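Local coordinates for T-lymphoma invasion and metastasis-inducing protein 1 (Homo sapiens, PDB 4K2P) that probably acts as a Rac guanine-nucleotide exchange factor, and carries a PH-CC-Ex region thought to bind phosphoinositides and partners such as Par-3, at residues 128-131 against 135-138; 118-123 against 196-201; 70-75 against 124-129; 185-190 against 238-243. The protein carries 5 engineered substitutions. All coordinates share one frame; numbering follows the deposited sequence.

Interaction 1: 128-131 against 135-138; sequences HHKE and RLLK. With CA (calcium ion), chain F.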
# COMPACT_ATOMS: atom_id res chain seq x y z
N HIS A 128 -15.40 7.75 8.13
CA HIS A 128 -15.49 9.04 8.83
C HIS A 128 -16.85 9.73 8.70
O HIS A 128 -17.03 10.83 9.21
CB HIS A 128 -14.41 10.00 8.31
CG HIS A 128 -13.03 9.66 8.79
ND1 HIS A 128 -12.21 8.77 8.12
CD2 HIS A 128 -12.33 10.07 9.87
CE1 HIS A 128 -11.06 8.67 8.76
NE2 HIS A 128 -11.11 9.44 9.83
N HIS A 129 -17.80 9.11 8.01
CA HIS A 129 -19.13 9.69 7.84
C HIS A 129 -19.11 11.07 7.21
O HIS A 129 -19.78 11.99 7.68
CB HIS A 129 -19.86 9.77 9.19
CG HIS A 129 -20.00 8.45 9.87
ND1 HIS A 129 -19.68 8.25 11.19
CD2 HIS A 129 -20.46 7.26 9.40
CE1 HIS A 129 -19.93 6.99 11.51
NE2 HIS A 129 -20.40 6.37 10.44
N LYS A 130 -18.32 11.21 6.15
CA LYS A 130 -18.20 12.49 5.47
C LYS A 130 -18.77 12.39 4.06
O LYS A 130 -18.49 11.44 3.33
CB LYS A 130 -16.73 12.94 5.43
CG LYS A 130 -16.13 13.19 6.81
CD LYS A 130 -16.83 14.33 7.51
CE LYS A 130 -16.12 14.73 8.80
NZ LYS A 130 -16.56 13.91 9.96
N GLU A 131 -19.56 13.39 3.68
CA GLU A 131 -20.13 13.48 2.34
C GLU A 131 -19.07 13.94 1.34
O GLU A 131 -19.09 13.53 0.19
CB GLU A 131 -21.32 14.45 2.32
CG GLU A 131 -22.65 13.84 2.73
CD GLU A 131 -23.33 13.10 1.58
OE1 GLU A 131 -22.85 12.01 1.20
OE2 GLU A 131 -24.34 13.61 1.06
N ARG A 135 -12.49 16.65 0.47
CA ARG A 135 -12.16 17.45 1.63
C ARG A 135 -11.61 16.60 2.76
O ARG A 135 -10.68 17.01 3.45
CB ARG A 135 -13.38 18.23 2.11
CG ARG A 135 -13.21 18.94 3.45
CD ARG A 135 -14.39 19.85 3.72
NE ARG A 135 -14.53 20.83 2.64
CZ ARG A 135 -13.93 22.01 2.62
NH1 ARG A 135 -13.17 22.40 3.64
NH2 ARG A 135 -14.10 22.83 1.59
N LEU A 136 -12.18 15.42 2.95
CA LEU A 136 -11.73 14.54 4.01
C LEU A 136 -10.30 14.09 3.76
O LEU A 136 -9.50 14.04 4.69
CB LEU A 136 -12.64 13.32 4.15
CG LEU A 136 -12.11 12.26 5.12
CD1 LEU A 136 -12.03 12.79 6.55
CD2 LEU A 136 -12.98 11.02 5.06
N LEU A 137 -9.98 13.77 2.51
CA LEU A 137 -8.63 13.30 2.17
C LEU A 137 -7.59 14.37 2.46
O LEU A 137 -6.54 14.09 3.02
CB LEU A 137 -8.56 12.90 0.69
CG LEU A 137 -9.25 11.61 0.27
CD1 LEU A 137 -9.07 11.41 -1.22
CD2 LEU A 137 -8.75 10.41 1.05
N LYS A 138 -7.88 15.61 2.07
CA LYS A 138 -6.97 16.72 2.31
C LYS A 138 -6.81 16.96 3.81
O LYS A 138 -5.73 17.34 4.26
CB LYS A 138 -7.46 17.99 1.62
CG LYS A 138 -7.37 17.90 0.11
CD LYS A 138 -7.95 19.14 -0.53
CE LYS A 138 -7.94 19.02 -2.05
NZ LYS A 138 -8.71 20.11 -2.69
CA CA F . -19.89 13.80 -1.92
O HOH W 1 -19.93 11.55 -1.29
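The imidazole of His128 lies with one face against Leu136, whose CD1 sits 3.9 Å above the ring plane and displaced toward its rim, a CH-pi contact 4.3 Å from CD1 to the ring centroid. At the ring's edge, the carbonyl of Val124 satisfies ND1 within its own helix. The contact illustrates how a helix-loop-helix turn is closed: helix 106-128 ends in a Schellman motif, with His129 at positive phi, and the chain turns into helix 133-161, the first long helix of the CC-Ex region. Leu136 does most of the touching from that second helix. With its CG anti to the backbone N (chi1 172°), it sends both methyls into the turn, CD2 reaching His128 CB at 3.7 Å while CD1 also meets Lys130 CG at 4.1 Å. The side chains of His128 and Lys130 each meet the leucine roughly at right angles. Beyond CG the lysine chain bends at chi2 and chi4 and turns back, so that Lys130 NZ donates to His128 O at 3.2 Å. One residue on, the carbonyl oxygen of Glu131 binds a calcium ion at 2.3 Å.

Interaction 2: 118-123 against 196-201; sequences SACATA and RCYLAS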
# COMPACT_ATOMS: atom_id res chain seq x y z
N SER A 118 -10.01 4.95 -6.01
CA SER A 118 -11.28 5.63 -5.81
C SER A 118 -12.13 4.87 -4.81
O SER A 118 -12.79 5.46 -3.97
CB SER A 118 -12.04 5.77 -7.13
OG SER A 118 -11.46 6.78 -7.94
N ALA A 119 -12.11 3.55 -4.93
CA ALA A 119 -12.84 2.69 -4.01
C ALA A 119 -12.28 2.85 -2.60
O ALA A 119 -13.04 2.90 -1.64
CB ALA A 119 -12.75 1.24 -4.46
N CYS A 120 -10.96 2.91 -2.49
CA CYS A 120 -10.31 3.07 -1.20
C CYS A 120 -10.66 4.42 -0.59
O CYS A 120 -10.86 4.54 0.61
CB CYS A 120 -8.79 2.93 -1.33
SG CYS A 120 -8.27 1.24 -1.64
N ALA A 121 -10.76 5.43 -1.44
CA ALA A 121 -11.04 6.78 -0.99
C ALA A 121 -12.46 6.83 -0.42
O ALA A 121 -12.69 7.45 0.62
CB ALA A 121 -10.87 7.76 -2.13
N THR A 122 -13.38 6.16 -1.10
CA THR A 122 -14.77 6.07 -0.66
C THR A 122 -14.86 5.31 0.66
O THR A 122 -15.67 5.66 1.51
CB THR A 122 -15.67 5.35 -1.71
OG1 THR A 122 -15.67 6.10 -2.94
CG2 THR A 122 -17.10 5.23 -1.21
N ALA A 123 -14.03 4.29 0.82
CA ALA A 123 -14.05 3.51 2.05
C ALA A 123 -13.60 4.37 3.24
O ALA A 123 -14.14 4.26 4.34
CB ALA A 123 -13.18 2.28 1.92
N ARG A 196 -2.28 10.57 -0.58
CA ARG A 196 -1.96 11.37 -1.75
C ARG A 196 -2.24 10.60 -3.03
O ARG A 196 -2.53 11.18 -4.07
CB ARG A 196 -0.50 11.82 -1.70
CG ARG A 196 -0.29 13.02 -0.81
CD ARG A 196 1.17 13.41 -0.73
NE ARG A 196 1.34 14.62 0.07
CZ ARG A 196 2.44 14.95 0.73
NH1 ARG A 196 3.50 14.15 0.71
NH2 ARG A 196 2.48 16.08 1.42
N CYS A 197 -2.14 9.28 -2.96
CA CYS A 197 -2.51 8.45 -4.10
C CYS A 197 -4.01 8.53 -4.33
O CYS A 197 -4.47 8.67 -5.47
CB CYS A 197 -2.09 7.00 -3.88
SG CYS A 197 -0.35 6.67 -4.15
N TYR A 198 -4.77 8.44 -3.24
CA TYR A 198 -6.24 8.47 -3.32
C TYR A 198 -6.71 9.80 -3.87
O TYR A 198 -7.59 9.88 -4.71
CB TYR A 198 -6.86 8.26 -1.94
CG TYR A 198 -6.58 6.92 -1.30
CD1 TYR A 198 -5.92 5.90 -1.98
CD2 TYR A 198 -6.99 6.68 -0.00
CE1 TYR A 198 -5.68 4.68 -1.37
CE2 TYR A 198 -6.76 5.48 0.61
CZ TYR A 198 -6.09 4.49 -0.07
OH TYR A 198 -5.88 3.29 0.57
N LEU A 199 -6.09 10.87 -3.37
CA LEU A 199 -6.48 12.22 -3.75
C LEU A 199 -6.16 12.45 -5.21
O LEU A 199 -6.95 13.05 -5.93
CB LEU A 199 -5.77 13.25 -2.88
CG LEU A 199 -6.13 14.71 -3.17
CD1 LEU A 199 -7.61 14.97 -2.96
CD2 LEU A 199 -5.30 15.64 -2.31
N ALA A 200 -5.00 11.97 -5.65
CA ALA A 200 -4.57 12.15 -7.03
C ALA A 200 -5.52 11.43 -7.97
O ALA A 200 -5.85 11.93 -9.05
CB ALA A 200 -3.15 11.65 -7.21
N SER A 201 -5.98 10.27 -7.55
CA SER A 201 -6.85 9.45 -8.37
C SER A 201 -8.21 10.12 -8.54
O SER A 201 -8.82 10.01 -9.60
CB SER A 201 -6.99 8.05 -7.76
OG SER A 201 -5.79 7.30 -7.96
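Tyr198 reaches from helix 168-203 across to helix 106-128, and every level of its side chain finds something there. CB packs on the methyl of Ala121, 4.0 Å from CB to CB, at the point where the two backbones are nearest. With CG beside the backbone N (chi1 -63°), the ring then reaches across the other helix to Cys120. CD2 comes near Ala121 CA obliquely, while farther out Cys120 CB stands over the ring face, 3.3 Å above its plane and shifted toward the phenol end, where it lies 3.4 Å from Tyr198 CZ. This CH-pi contact is joined by a longer sulfur-aromatic one, Cys120 SG approaching obliquely at 5.0 Å from the ring centroid. The two helices are a worked case of helix packing through small residues: the axes of segments 118-123 and 196-201 cross at -112° and approach to 8.8 Å, with alanine and cysteine admitting one aromatic side chain. Here the C-terminal helix that closes the PH fold meets a long helix of the CC-Ex region. At the tip, the buried OH is hydrogen-bonded to the backbone O of Ser74 and also to Arg194. Were Tyr198 replaced by an alanine, a gap would probably open beside Cys120 and the Ser74 carbonyl would lose its phenol partner. Farther along, Ser118 OG, hydrogen-bonded to Thr114 O, only comes within 4.5 Å of Ser201 O.

Interaction 3: 70-75 against 124-129; sequences WVENSI and VARHHH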
# COMPACT_ATOMS: atom_id res chain seq x y z
N TRP A 70 -9.69 -8.40 -0.16
CA TRP A 70 -10.13 -7.16 0.47
C TRP A 70 -9.08 -6.08 0.28
O TRP A 70 -7.94 -6.27 0.67
CB TRP A 70 -10.39 -7.41 1.95
CG TRP A 70 -10.97 -6.26 2.72
CD1 TRP A 70 -12.07 -5.52 2.40
CD2 TRP A 70 -10.47 -5.74 3.95
NE1 TRP A 70 -12.28 -4.56 3.36
CE2 TRP A 70 -11.31 -4.68 4.32
CE3 TRP A 70 -9.39 -6.07 4.78
CZ2 TRP A 70 -11.11 -3.93 5.48
CZ3 TRP A 70 -9.19 -5.33 5.93
CH2 TRP A 70 -10.05 -4.28 6.27
N VAL A 71 -9.46 -4.95 -0.30
CA VAL A 71 -8.47 -3.95 -0.72
C VAL A 71 -8.66 -2.59 -0.07
O VAL A 71 -8.09 -1.61 -0.55
CB VAL A 71 -8.48 -3.76 -2.26
CG1 VAL A 71 -8.23 -5.09 -2.96
CG2 VAL A 71 -9.78 -3.15 -2.74
N GLU A 72 -9.42 -2.52 1.02
CA GLU A 72 -9.51 -1.29 1.79
C GLU A 72 -8.11 -0.88 2.22
O GLU A 72 -7.31 -1.73 2.60
CB GLU A 72 -10.41 -1.44 3.03
CG GLU A 72 -11.85 -1.00 2.82
CD GLU A 72 -12.71 -1.05 4.09
OE1 GLU A 72 -12.20 -0.75 5.19
OE2 GLU A 72 -13.90 -1.39 3.97
N ASN A 73 -7.80 0.40 2.11
CA ASN A 73 -6.52 0.96 2.57
C ASN A 73 -5.32 0.33 1.87
O ASN A 73 -4.25 0.16 2.46
CB ASN A 73 -6.40 0.82 4.09
CG ASN A 73 -7.41 1.67 4.84
OD1 ASN A 73 -7.60 2.85 4.53
ND2 ASN A 73 -8.06 1.08 5.83
N SER A 74 -5.49 0.02 0.59
CA SER A 74 -4.42 -0.51 -0.24
C SER A 74 -3.65 0.58 -0.98
O SER A 74 -4.06 1.74 -1.01
CB SER A 74 -4.98 -1.49 -1.27
OG SER A 74 -5.47 -2.66 -0.64
N ILE A 75 -2.51 0.20 -1.55
CA ILE A 75 -1.81 1.04 -2.50
C ILE A 75 -1.64 0.23 -3.78
O ILE A 75 -1.37 -0.96 -3.74
CB ILE A 75 -0.42 1.49 -1.98
CG1 ILE A 75 -0.57 2.44 -0.78
CG2 ILE A 75 0.37 2.19 -3.08
CD1 ILE A 75 0.74 2.71 -0.03
N VAL A 124 -12.60 5.22 3.01
CA VAL A 124 -12.11 6.13 4.04
C VAL A 124 -13.22 7.09 4.44
O VAL A 124 -13.42 7.38 5.62
CB VAL A 124 -10.87 6.92 3.56
CG1 VAL A 124 -10.49 8.01 4.55
CG2 VAL A 124 -9.70 5.98 3.36
N ALA A 125 -13.98 7.57 3.45
CA ALA A 125 -15.06 8.52 3.72
C ALA A 125 -16.17 7.84 4.51
O ALA A 125 -16.77 8.45 5.40
CB ALA A 125 -15.59 9.09 2.42
N ARG A 126 -16.44 6.58 4.19
CA ARG A 126 -17.45 5.79 4.88
C ARG A 126 -17.10 5.71 6.36
O ARG A 126 -17.95 5.87 7.24
CB ARG A 126 -17.53 4.38 4.29
CG ARG A 126 -18.70 3.54 4.78
CD ARG A 126 -18.62 2.09 4.26
NE ARG A 126 -18.20 2.02 2.85
CZ ARG A 126 -17.31 1.15 2.37
NH1 ARG A 126 -16.74 0.24 3.15
NH2 ARG A 126 -16.99 1.18 1.08
N HIS A 127 -15.82 5.47 6.61
CA HIS A 127 -15.28 5.32 7.95
C HIS A 127 -15.45 6.59 8.78
O HIS A 127 -15.63 6.52 10.00
CB HIS A 127 -13.79 4.94 7.84
CG HIS A 127 -13.15 4.59 9.15
ND1 HIS A 127 -12.64 5.53 10.01
CD2 HIS A 127 -12.93 3.39 9.73
CE1 HIS A 127 -12.13 4.93 11.07
NE2 HIS A 127 -12.30 3.63 10.93
N HIS A 128 -15.40 7.75 8.13
CA HIS A 128 -15.49 9.04 8.83
C HIS A 128 -16.85 9.73 8.70
O HIS A 128 -17.03 10.83 9.21
CB HIS A 128 -14.41 10.00 8.31
CG HIS A 128 -13.03 9.66 8.79
ND1 HIS A 128 -12.21 8.77 8.12
CD2 HIS A 128 -12.33 10.07 9.87
CE1 HIS A 128 -11.06 8.67 8.76
NE2 HIS A 128 -11.11 9.44 9.83
N HIS A 129 -17.80 9.11 8.01
CA HIS A 129 -19.13 9.69 7.84
C HIS A 129 -19.11 11.07 7.21
O HIS A 129 -19.78 11.99 7.68
CB HIS A 129 -19.86 9.77 9.19
CG HIS A 129 -20.00 8.45 9.87
ND1 HIS A 129 -19.68 8.25 11.19
CD2 HIS A 129 -20.46 7.26 9.40
CE1 HIS A 129 -19.93 6.99 11.51
NE2 HIS A 129 -20.40 6.37 10.44
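Charge pairing across this contact falls to Glu72 and Arg126, whose salt bridge is a loose one. Arg126 NH1 lies 3.4 Å from Glu72 OE2, and the hydrogen bond it makes is weak, with an N-H...O angle of 127°. The carboxylate oxygen comes to the edge of the guanidinium, near its plane, but the two flat groups are turned 67° from each other and the side chains cross at about a right angle, so one oxygen meets one nitrogen instead of a paired, two-bond grip. Arg126 arrives there by leaving its helix with CG anti to the backbone N and bending at chi3.

Van der Waals contact is slighter still: Asn73 OD1 approaches the CG2 methyl of Val124 at 3.9 Å. The same OD1 has a weak hydrogen bond from Arg194, while Val124 itself is buried between helices, touching Leu136, Phe195 and Tyr198.

Backbone structure sets these residues in place. Val71 to Ser74 form a type II beta turn linking strands 67-70 and 75-78 of the PH domain, and it lies beside the last turns of helix 106-128, the C-terminal helix of the PH domain, which caps one end of the PH barrel. Ser74 OG hydrogen-bonds Val71 O at 2.8 Å, coming from above the carbonyl plane, and closes the turn on itself.

Within the helix, His128 ND1 donates to Val124 O at 3.1 Å in an almost straight bond (166°), the oxygen lying in the imidazole plane. That bond fixes the rotation of the ring just before the Schellman motif at His129.

Interaction 4: 185-190 against 238-243; sequences LEQFQM and ALVAAR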
# COMPACT_ATOMS: atom_id res chain seq x y z
N LEU A 185 7.36 7.43 12.07
CA LEU A 185 7.54 8.29 10.91
C LEU A 185 7.43 7.47 9.62
O LEU A 185 6.91 7.95 8.63
CB LEU A 185 8.87 9.03 11.00
CG LEU A 185 8.86 10.17 12.02
CD1 LEU A 185 10.26 10.66 12.35
CD2 LEU A 185 8.01 11.32 11.52
N GLU A 186 7.89 6.22 9.65
CA GLU A 186 7.70 5.32 8.52
C GLU A 186 6.22 5.10 8.24
O GLU A 186 5.79 5.12 7.09
CB GLU A 186 8.34 3.96 8.77
CG GLU A 186 9.83 3.91 8.57
CD GLU A 186 10.34 2.49 8.74
OE1 GLU A 186 9.98 1.85 9.75
OE2 GLU A 186 11.07 2.00 7.85
N GLN A 187 5.47 4.88 9.31
CA GLN A 187 4.04 4.63 9.24
C GLN A 187 3.31 5.87 8.71
O GLN A 187 2.44 5.76 7.86
CB GLN A 187 3.51 4.23 10.61
CG GLN A 187 1.99 4.07 10.74
CD GLN A 187 1.46 2.84 10.03
OE1 GLN A 187 1.63 1.72 10.51
NE2 GLN A 187 0.79 3.05 8.90
N PHE A 188 3.70 7.04 9.21
CA PHE A 188 3.05 8.29 8.86
C PHE A 188 3.31 8.63 7.39
O PHE A 188 2.41 9.11 6.70
CB PHE A 188 3.54 9.45 9.73
CG PHE A 188 3.06 9.40 11.17
CD1 PHE A 188 1.89 8.75 11.52
CD2 PHE A 188 3.79 10.03 12.16
CE1 PHE A 188 1.47 8.73 12.85
CE2 PHE A 188 3.37 10.00 13.48
CZ PHE A 188 2.21 9.35 13.82
N GLN A 189 4.53 8.41 6.93
CA GLN A 189 4.92 8.75 5.57
C GLN A 189 4.25 7.83 4.57
O GLN A 189 3.94 8.22 3.45
CB GLN A 189 6.43 8.69 5.39
CG GLN A 189 7.20 9.76 6.14
CD GLN A 189 7.05 11.13 5.52
OE1 GLN A 189 6.36 11.31 4.52
NE2 GLN A 189 7.70 12.11 6.11
N MET A 190 4.08 6.58 4.98
CA MET A 190 3.38 5.60 4.18
C MET A 190 1.90 5.99 4.07
O MET A 190 1.32 5.93 2.99
CB MET A 190 3.53 4.21 4.81
CG MET A 190 2.95 3.08 4.00
SD MET A 190 3.71 2.90 2.37
CE MET A 190 5.41 2.52 2.83
N ALA A 238 4.05 -3.28 2.32
CA ALA A 238 3.70 -4.58 2.88
C ALA A 238 4.33 -4.76 4.26
O ALA A 238 3.69 -5.28 5.18
CB ALA A 238 4.14 -5.71 1.95
N LEU A 239 5.57 -4.33 4.40
CA LEU A 239 6.30 -4.47 5.66
C LEU A 239 5.67 -3.60 6.75
O LEU A 239 5.49 -4.04 7.88
CB LEU A 239 7.77 -4.10 5.45
CG LEU A 239 8.55 -5.13 4.62
CD1 LEU A 239 9.83 -4.53 4.09
CD2 LEU A 239 8.84 -6.36 5.46
N VAL A 240 5.30 -2.38 6.39
CA VAL A 240 4.69 -1.47 7.34
C VAL A 240 3.31 -1.95 7.76
O VAL A 240 2.98 -1.92 8.94
CB VAL A 240 4.58 -0.04 6.75
CG1 VAL A 240 3.70 0.85 7.65
CG2 VAL A 240 5.96 0.57 6.62
N ALA A 241 2.52 -2.41 6.80
CA ALA A 241 1.15 -2.83 7.07
C ALA A 241 1.14 -4.07 7.94
O ALA A 241 0.24 -4.27 8.75
CB ALA A 241 0.39 -3.07 5.77
N ALA A 242 2.16 -4.91 7.77
CA ALA A 242 2.23 -6.16 8.53
C ALA A 242 2.43 -5.91 10.03
O ALA A 242 2.24 -6.81 10.85
CB ALA A 242 3.35 -7.03 8.00
N ARG A 243 2.82 -4.69 10.39
CA ARG A 243 3.00 -4.35 11.81
C ARG A 243 1.69 -4.13 12.54
O ARG A 243 1.64 -4.22 13.77
CB ARG A 243 3.87 -3.11 11.96
CG ARG A 243 5.25 -3.26 11.37
CD ARG A 243 5.90 -1.90 11.31
NE ARG A 243 7.15 -1.93 10.57
CZ ARG A 243 7.85 -0.84 10.26
NH1 ARG A 243 7.40 0.36 10.63
NH2 ARG A 243 8.97 -0.95 9.58
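Arg243 presents the NH1-NH2 end of its guanidinium to Glu186, and both nitrogens converge on a single oxygen: NH1 lies 3.1 Å and NH2 3.0 Å from Glu186 OE1. The two side chains cross at about a right angle. OE1 lies close to the guanidinium plane, yet both donors meet it from above the same face of the carboxylate, whose plane is turned 37° from that of the guanidinium. This forked salt bridge differs from the bidentate form in which each nitrogen has its own oxygen. The other oxygen, OE2, is engaged by Thr221 OG1 and the backbone N of Ser218. A glutamine in place of Glu186 would probably leave the arginine's charge without its mate at a largely buried site.

Beside the bridge, Val240 points toward helix 168-203. Its CG1, anti to the backbone N (chi1 169°), is met by the amide of Gln187 at 3.6 Å from OE1, the glutamine chain bending at chi2 to bring that group over while its NE2 bonds Asp191. Its CG2 methyl turns the other way, to Met190 CE at 4.3 Å.

The contact lies within the CC-Ex region, setting the final helix 233-241 and the residues past it against the middle of helix 168-203. Helix 219-228 packs on Leu239, helix 133-161 lies against Phe188 and Gln189, and Lys26, which follows strand 10-23 of the PH sheet, reaches the carbonyl of Arg243.

Overall arrangement
From the N terminus, interaction 3 opens first, at the turn between strands 67-70 and 75-78, and closes on the end of helix 106-128. Interaction 2 opens earlier on that helix and closes on helix 168-203, so the two cross. Interaction 1 closes a short turn into helix 133-161 and lies wholly within the loop of interaction 2, beginning where interaction 3 ends. These three touch one another, tying the PH domain to the helices of the CC-Ex region. Interaction 4 opens on helix 168-203 ahead of where interaction 2 closes, crossing it, and brings in the last modelled helix, 233-241; packing of Ile75 on Met190 joins it to interaction 3.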